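Long-range contacts in pectate lyase (Erwinia chrysanthemi, PDB 1RU4), which cleaves pectate, the de-esterified polygalacturonate of plant cell walls, by eliminative lysis, and folds as a parallel beta-helix: residues V19-N24 with G56-P61; R91-F96 with G121-R126. One frame throughout, in Å; residues are numbered along the deposited sequence.

Contact 1: residues V19-N24 with G56-P61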
loop_
_atom_site.group_PDB
_atom_site.type_symbol
_atom_site.label_atom_id
_atom_site.label_comp_id
_atom_site.label_asym_id
_atom_site.label_seq_id
_atom_site.Cartn_x
_atom_site.Cartn_y
_atom_site.Cartn_z
ATOM N N VAL A 19 7.888 16.409 19.951
ATOM C CA VAL A 19 8.847 16.746 18.908
ATOM C C VAL A 19 8.239 17.729 17.907
ATOM O O VAL A 19 7.039 17.695 17.641
ATOM C CB VAL A 19 9.304 15.456 18.168
ATOM C CG1 VAL A 19 10.130 15.789 16.928
ATOM C CG2 VAL A 19 10.113 14.579 19.110
ATOM N N ALA A 20 9.078 18.619 17.381
ATOM C CA ALA A 20 8.663 19.582 16.365
ATOM C C ALA A 20 9.829 19.798 15.403
ATOM O O ALA A 20 10.969 19.461 15.723
ATOM C CB ALA A 20 8.258 20.900 17.017
ATOM N N PRO A 21 9.555 20.336 14.200
ATOM C CA PRO A 21 10.617 20.579 13.217
ATOM C C PRO A 21 11.748 21.466 13.746
ATOM O O PRO A 21 12.913 21.264 13.401
ATOM C CB PRO A 21 9.866 21.256 12.071
ATOM C CG PRO A 21 8.521 20.612 12.137
ATOM C CD PRO A 21 8.233 20.640 13.621
ATOM N N ASN A 22 11.399 22.442 14.581
ATOM C CA ASN A 22 12.392 23.343 15.159
ATOM C C ASN A 22 12.850 22.912 16.554
ATOM O O ASN A 22 13.438 23.704 17.292
ATOM C CB ASN A 22 11.864 24.784 15.189
ATOM C CG ASN A 22 10.669 24.960 16.114
ATOM O OD1 ASN A 22 10.025 23.990 16.517
ATOM N ND2 ASN A 22 10.369 26.209 16.453
ATOM N N GLY A 23 12.574 21.657 16.909
ATOM C CA GLY A 23 12.988 21.137 18.201
ATOM C C GLY A 23 14.499 21.100 18.341
ATOM O O GLY A 23 15.209 20.878 17.359
ATOM N N ASN A 24 14.996 21.317 19.556
ATOM C CA ASN A 24 16.439 21.343 19.785
ATOM C C ASN A 24 16.864 20.952 21.199
ATOM O O ASN A 24 16.030 20.756 22.084
ATOM C CB ASN A 24 17.011 22.719 19.419
ATOM C CG ASN A 24 16.365 23.848 20.196
ATOM O OD1 ASN A 24 16.880 24.277 21.225
ATOM N ND2 ASN A 24 15.230 24.335 19.705
ATOM N N GLY A 56 3.425 18.952 10.526
ATOM C CA GLY A 56 4.265 19.833 9.736
ATOM C C GLY A 56 5.241 19.055 8.875
ATOM O O GLY A 56 5.062 17.854 8.656
ATOM N N THR A 57 6.271 19.744 8.391
ATOM C CA THR A 57 7.291 19.132 7.546
ATOM C C THR A 57 8.633 19.068 8.267
ATOM O O THR A 57 9.109 20.065 8.821
ATOM C CB THR A 57 7.464 19.905 6.216
ATOM O OG1 THR A 57 6.221 19.902 5.501
ATOM C CG2 THR A 57 8.536 19.256 5.346
ATOM N N TYR A 58 9.215 17.872 8.268
ATOM C CA TYR A 58 10.516 17.609 8.865
ATOM C C TYR A 58 11.501 17.407 7.716
ATOM O O TYR A 58 11.450 16.400 7.010
ATOM C CB TYR A 58 10.428 16.363 9.749
ATOM C CG TYR A 58 9.511 16.557 10.940
ATOM C CD1 TYR A 58 8.123 16.560 10.787
ATOM C CD2 TYR A 58 10.034 16.801 12.208
ATOM C CE1 TYR A 58 7.279 16.812 11.869
ATOM C CE2 TYR A 58 9.203 17.051 13.296
ATOM C CZ TYR A 58 7.827 17.059 13.119
ATOM O OH TYR A 58 7.008 17.342 14.188
ATOM N N THR A 59 12.363 18.398 7.507
ATOM C CA THR A 59 13.274 18.389 6.365
ATOM C C THR A 59 14.674 17.864 6.676
ATOM O O THR A 59 15.388 18.418 7.513
ATOM C CB THR A 59 13.381 19.801 5.748
ATOM O OG1 THR A 59 12.070 20.277 5.421
ATOM C CG2 THR A 59 14.237 19.784 4.485
ATOM N N ILE A 60 15.050 16.779 6.003
ATOM C CA ILE A 60 16.393 16.217 6.126
ATOM C C ILE A 60 17.224 16.782 4.974
ATOM O O ILE A 60 16.872 16.606 3.807
ATOM C CB ILE A 60 16.391 14.664 6.038
ATOM C CG1 ILE A 60 15.517 14.050 7.140
ATOM C CG2 ILE A 60 17.811 14.126 6.162
ATOM C CD1 ILE A 60 14.033 14.001 6.811
ATOM N N PRO A 61 18.326 17.486 5.287
ATOM C CA PRO A 61 19.196 18.077 4.265
ATOM C C PRO A 61 19.742 17.073 3.254
ATOM O O PRO A 61 20.051 15.928 3.596
ATOM C CB PRO A 61 20.327 18.690 5.093
ATOM C CG PRO A 61 19.646 19.059 6.368
ATOM C CD PRO A 61 18.804 17.834 6.637
#
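Pro-21 lies over one face of the Tyr-58 ring, and this meeting of an imino-acid ring with an aromatic one carries most of the contact. The CG atom of Pro-21 stands 3.8 Å from the centroid of the Tyr-58 ring and 14° off the ring normal, a CH-pi interaction in which the methylene points into the pi face somewhat toward the rim. Its neighbour reaches the phenol end: Pro-21 CD is 3.6 Å from Tyr-58 CZ. The same CG also rests 3.4 Å from the carbonyl oxygen of Thr-57, so the pyrrolidine bridges the tyrosine ring and the backbone of strand 56-59.

Tyr-58 reaches the loop because its CG is turned beside the backbone N, opposite the carbonyl carbon (chi1 -65°), which brings the ring to residues 19-21. Ring carbon CE2 of Tyr-58 lies close to the peptide joining Ala-20 to Pro-21, 3.4 Å from Pro-21 N. Farther back, Val-19 turns CG1 opposite its own backbone N (chi1 171°), and this methyl meets Tyr-58 CE2 at 4.0 Å. No hydrogen bond crosses between the segments; the hydroxyl of the buried Tyr-58 is instead bonded to Lys-54 O, which fixes the far end of the ring while Pro-21 packs on its face.

Ala-20 and Pro-21 open a type I beta turn that ends at Gly-23 and is closed by the bond from Gly-23 N to Ala-20 O at 3.0 Å. Leu-53 and Ala-92 also touch the tyrosine, whose ring meets that of Phe-94 with the planes nearly parallel. A loop proline laid over an inward aromatic thus covers the N-terminal end of a right-handed parallel beta-helix.

Contact 2: residues R91-F96 with G121-R126; sequences RAVFDF and GVEVTR
Arg-91 is bent at chi2 and chi3 (-64° and -69°), a fold that brings its guanidinium back over Gly-121 and up to Glu-123, whose side chain runs extended beyond CG. The two cross at about a right angle. Arg-91 NH2 meets Glu-123 OE2 at 3.0 Å on the anti lone pair, in the guanidinium plane, and Arg-91 NE adds a weak bond to the same oxygen; OE1 is held by His-147. At the other end, Asp-95 has CG opposite its backbone N (chi1 -175°), which carries the carboxylate out to Arg-126. The arginine grips it side-on: Arg-126 NE binds Asp-95 OD1 at 2.8 Å on the syn side, while Arg-126 NH2 takes Asp-95 OD2 at 3.0 Å with a tilt out of both planes. OD1 also accepts from Ser-97 N.

Between these salt bridges run two in-register parallel strands, 92-95 and 122-125, neighbouring rungs of the right-handed parallel beta-helix. Their ladder begins with Ala-92 N to Gly-121 O and ends with Phe-96 N to Thr-125 O at 2.9 Å, five N-H...O bonds whose donors alternate between the two segments.

Side chains sort by face. Val-93, Glu-123, Asp-95 and Thr-125 share one, where Val-93 CG1 touches Thr-125 CG2 at 3.9 Å and Val-93 CG2 lies against the Glu-123 carboxylate. Ala-92, Val-122, Phe-94 and Val-124, all apolar, are turned to the buried side: Phe-94 CE1 presses on Val-122 CG1 at 3.5 Å. Two residues on, Phe-96 CE1 meets Val-124 CG1 at 3.8 Å, and Phe-110 packs against Phe-94, Phe-96, Val-122 and Val-124 from strand 110-112.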
loop_
_atom_site.group_PDB
_atom_site.type_symbol
_atom_site.label_atom_id
_atom_site.label_comp_id
_atom_site.label_asym_id
_atom_site.label_seq_id
_atom_site.Cartn_x
_atom_site.Cartn_y
_atom_site.Cartn_z
ATOM N N ARG A 91 -0.769 15.437 10.098
ATOM C CA ARG A 91 0.209 14.808 9.209
ATOM C C ARG A 91 1.621 15.312 9.486
ATOM O O ARG A 91 1.834 16.516 9.640
ATOM C CB ARG A 91 -0.123 15.120 7.745
ATOM C CG ARG A 91 -1.571 14.884 7.342
ATOM C CD ARG A 91 -1.953 13.422 7.437
ATOM N NE ARG A 91 -1.287 12.595 6.435
ATOM C CZ ARG A 91 -1.400 11.271 6.376
ATOM N NH1 ARG A 91 -2.146 10.632 7.265
ATOM N NH2 ARG A 91 -0.782 10.588 5.422
ATOM N N ALA A 92 2.579 14.389 9.540
ATOM C CA ALA A 92 3.991 14.736 9.675
ATOM C C ALA A 92 4.716 14.213 8.439
ATOM O O ALA A 92 4.790 13.000 8.213
ATOM C CB ALA A 92 4.585 14.123 10.942
ATOM N N VAL A 93 5.231 15.136 7.634
ATOM C CA VAL A 93 5.897 14.786 6.382
ATOM C C VAL A 93 7.415 14.876 6.505
ATOM O O VAL A 93 7.956 15.937 6.814
ATOM C CB VAL A 93 5.429 15.713 5.229
ATOM C CG1 VAL A 93 6.138 15.349 3.930
ATOM C CG2 VAL A 93 3.918 15.614 5.050
ATOM N N PHE A 94 8.091 13.751 6.285
ATOM C CA PHE A 94 9.552 13.706 6.291
ATOM C C PHE A 94 10.063 13.840 4.861
ATOM O O PHE A 94 9.883 12.938 4.036
ATOM C CB PHE A 94 10.053 12.405 6.929
ATOM C CG PHE A 94 9.812 12.333 8.414
ATOM C CD1 PHE A 94 8.527 12.150 8.916
ATOM C CD2 PHE A 94 10.870 12.466 9.311
ATOM C CE1 PHE A 94 8.296 12.105 10.289
ATOM C CE2 PHE A 94 10.650 12.422 10.688
ATOM C CZ PHE A 94 9.359 12.241 11.178
ATOM N N ASP A 95 10.673 14.988 4.577
ATOM C CA ASP A 95 11.161 15.325 3.243
ATOM C C ASP A 95 12.675 15.146 3.184
ATOM O O ASP A 95 13.420 15.899 3.811
ATOM C CB ASP A 95 10.784 16.780 2.929
ATOM C CG ASP A 95 11.128 17.198 1.508
ATOM O OD1 ASP A 95 11.657 16.381 0.730
ATOM O OD2 ASP A 95 10.851 18.367 1.169
ATOM N N PHE A 96 13.119 14.157 2.412
ATOM C CA PHE A 96 14.543 13.854 2.294
ATOM C C PHE A 96 15.295 14.668 1.241
ATOM O O PHE A 96 16.476 14.430 0.976
ATOM C CB PHE A 96 14.753 12.347 2.140
ATOM C CG PHE A 96 14.474 11.579 3.404
ATOM C CD1 PHE A 96 13.169 11.237 3.757
ATOM C CD2 PHE A 96 15.513 11.241 4.270
ATOM C CE1 PHE A 96 12.904 10.574 4.956
ATOM C CE2 PHE A 96 15.258 10.580 5.469
ATOM C CZ PHE A 96 13.951 10.246 5.813
ATOM N N GLY A 121 0.163 8.410 10.755
ATOM C CA GLY A 121 0.058 9.781 10.277
ATOM C C GLY A 121 1.354 10.398 9.784
ATOM O O GLY A 121 1.498 11.622 9.766
ATOM N N VAL A 122 2.279 9.547 9.350
ATOM C CA VAL A 122 3.599 9.976 8.892
ATOM C C VAL A 122 3.777 9.715 7.393
ATOM O O VAL A 122 3.258 8.734 6.863
ATOM C CB VAL A 122 4.701 9.226 9.682
ATOM C CG1 VAL A 122 6.083 9.586 9.166
ATOM C CG2 VAL A 122 4.584 9.542 11.171
ATOM N N GLU A 123 4.487 10.616 6.714
ATOM C CA GLU A 123 4.769 10.468 5.286
ATOM C C GLU A 123 6.262 10.563 4.997
ATOM O O GLU A 123 7.001 11.229 5.721
ATOM C CB GLU A 123 4.045 11.545 4.469
ATOM C CG GLU A 123 2.529 11.560 4.628
ATOM C CD GLU A 123 1.829 12.516 3.670
ATOM O OE1 GLU A 123 2.505 13.213 2.881
ATOM O OE2 GLU A 123 0.583 12.569 3.705
ATOM N N VAL A 124 6.696 9.886 3.938
ATOM C CA VAL A 124 8.081 9.959 3.473
ATOM C C VAL A 124 8.058 10.393 2.011
ATOM O O VAL A 124 7.354 9.799 1.187
ATOM C CB VAL A 124 8.811 8.595 3.572
ATOM C CG1 VAL A 124 10.226 8.710 3.000
ATOM C CG2 VAL A 124 8.871 8.129 5.015
ATOM N N THR A 125 8.828 11.429 1.697
ATOM C CA THR A 125 8.897 11.946 0.336
ATOM C C THR A 125 10.317 12.375 -0.029
ATOM O O THR A 125 11.114 12.736 0.839
ATOM C CB THR A 125 7.901 13.129 0.133
ATOM O OG1 THR A 125 7.805 13.447 -1.261
ATOM C CG2 THR A 125 8.354 14.369 0.901
ATOM N N ARG A 126 10.621 12.293 -1.322
ATOM C CA ARG A 126 11.914 12.677 -1.894
ATOM C C ARG A 126 13.133 11.956 -1.320
ATOM O O ARG A 126 14.224 12.525 -1.233
ATOM C CB ARG A 126 12.102 14.202 -1.862
ATOM C CG ARG A 126 11.004 14.954 -2.608
ATOM C CD ARG A 126 11.458 16.327 -3.081
ATOM N NE ARG A 126 11.791 17.230 -1.983
ATOM C CZ ARG A 126 12.330 18.433 -2.145
ATOM N NH1 ARG A 126 12.605 18.885 -3.362
ATOM N NH2 ARG A 126 12.572 19.198 -1.090
#

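From the N terminus, contact 1 comes first: the loop after strand 16-19 travels through helix 38-44 and strand 50-53 before strand 56-59 returns to it. Contact 2 closes afterwards, once the chain has gone from strand 92-95 through strands 110-112 and 117-120 to strand 122-125. The two closures therefore follow in series, without nesting or crossing. Strand 56-59 links them, because it pairs in parallel with strand 92-95: Tyr-58 N lies 2.7 Å from Val-93 O, and Ile-60 N lies 2.9 Å from Asp-95 O, both probable hydrogen bonds. Contact 1 thus joins the N-terminal loop to one strand, and contact 2 continues the stack by another rung.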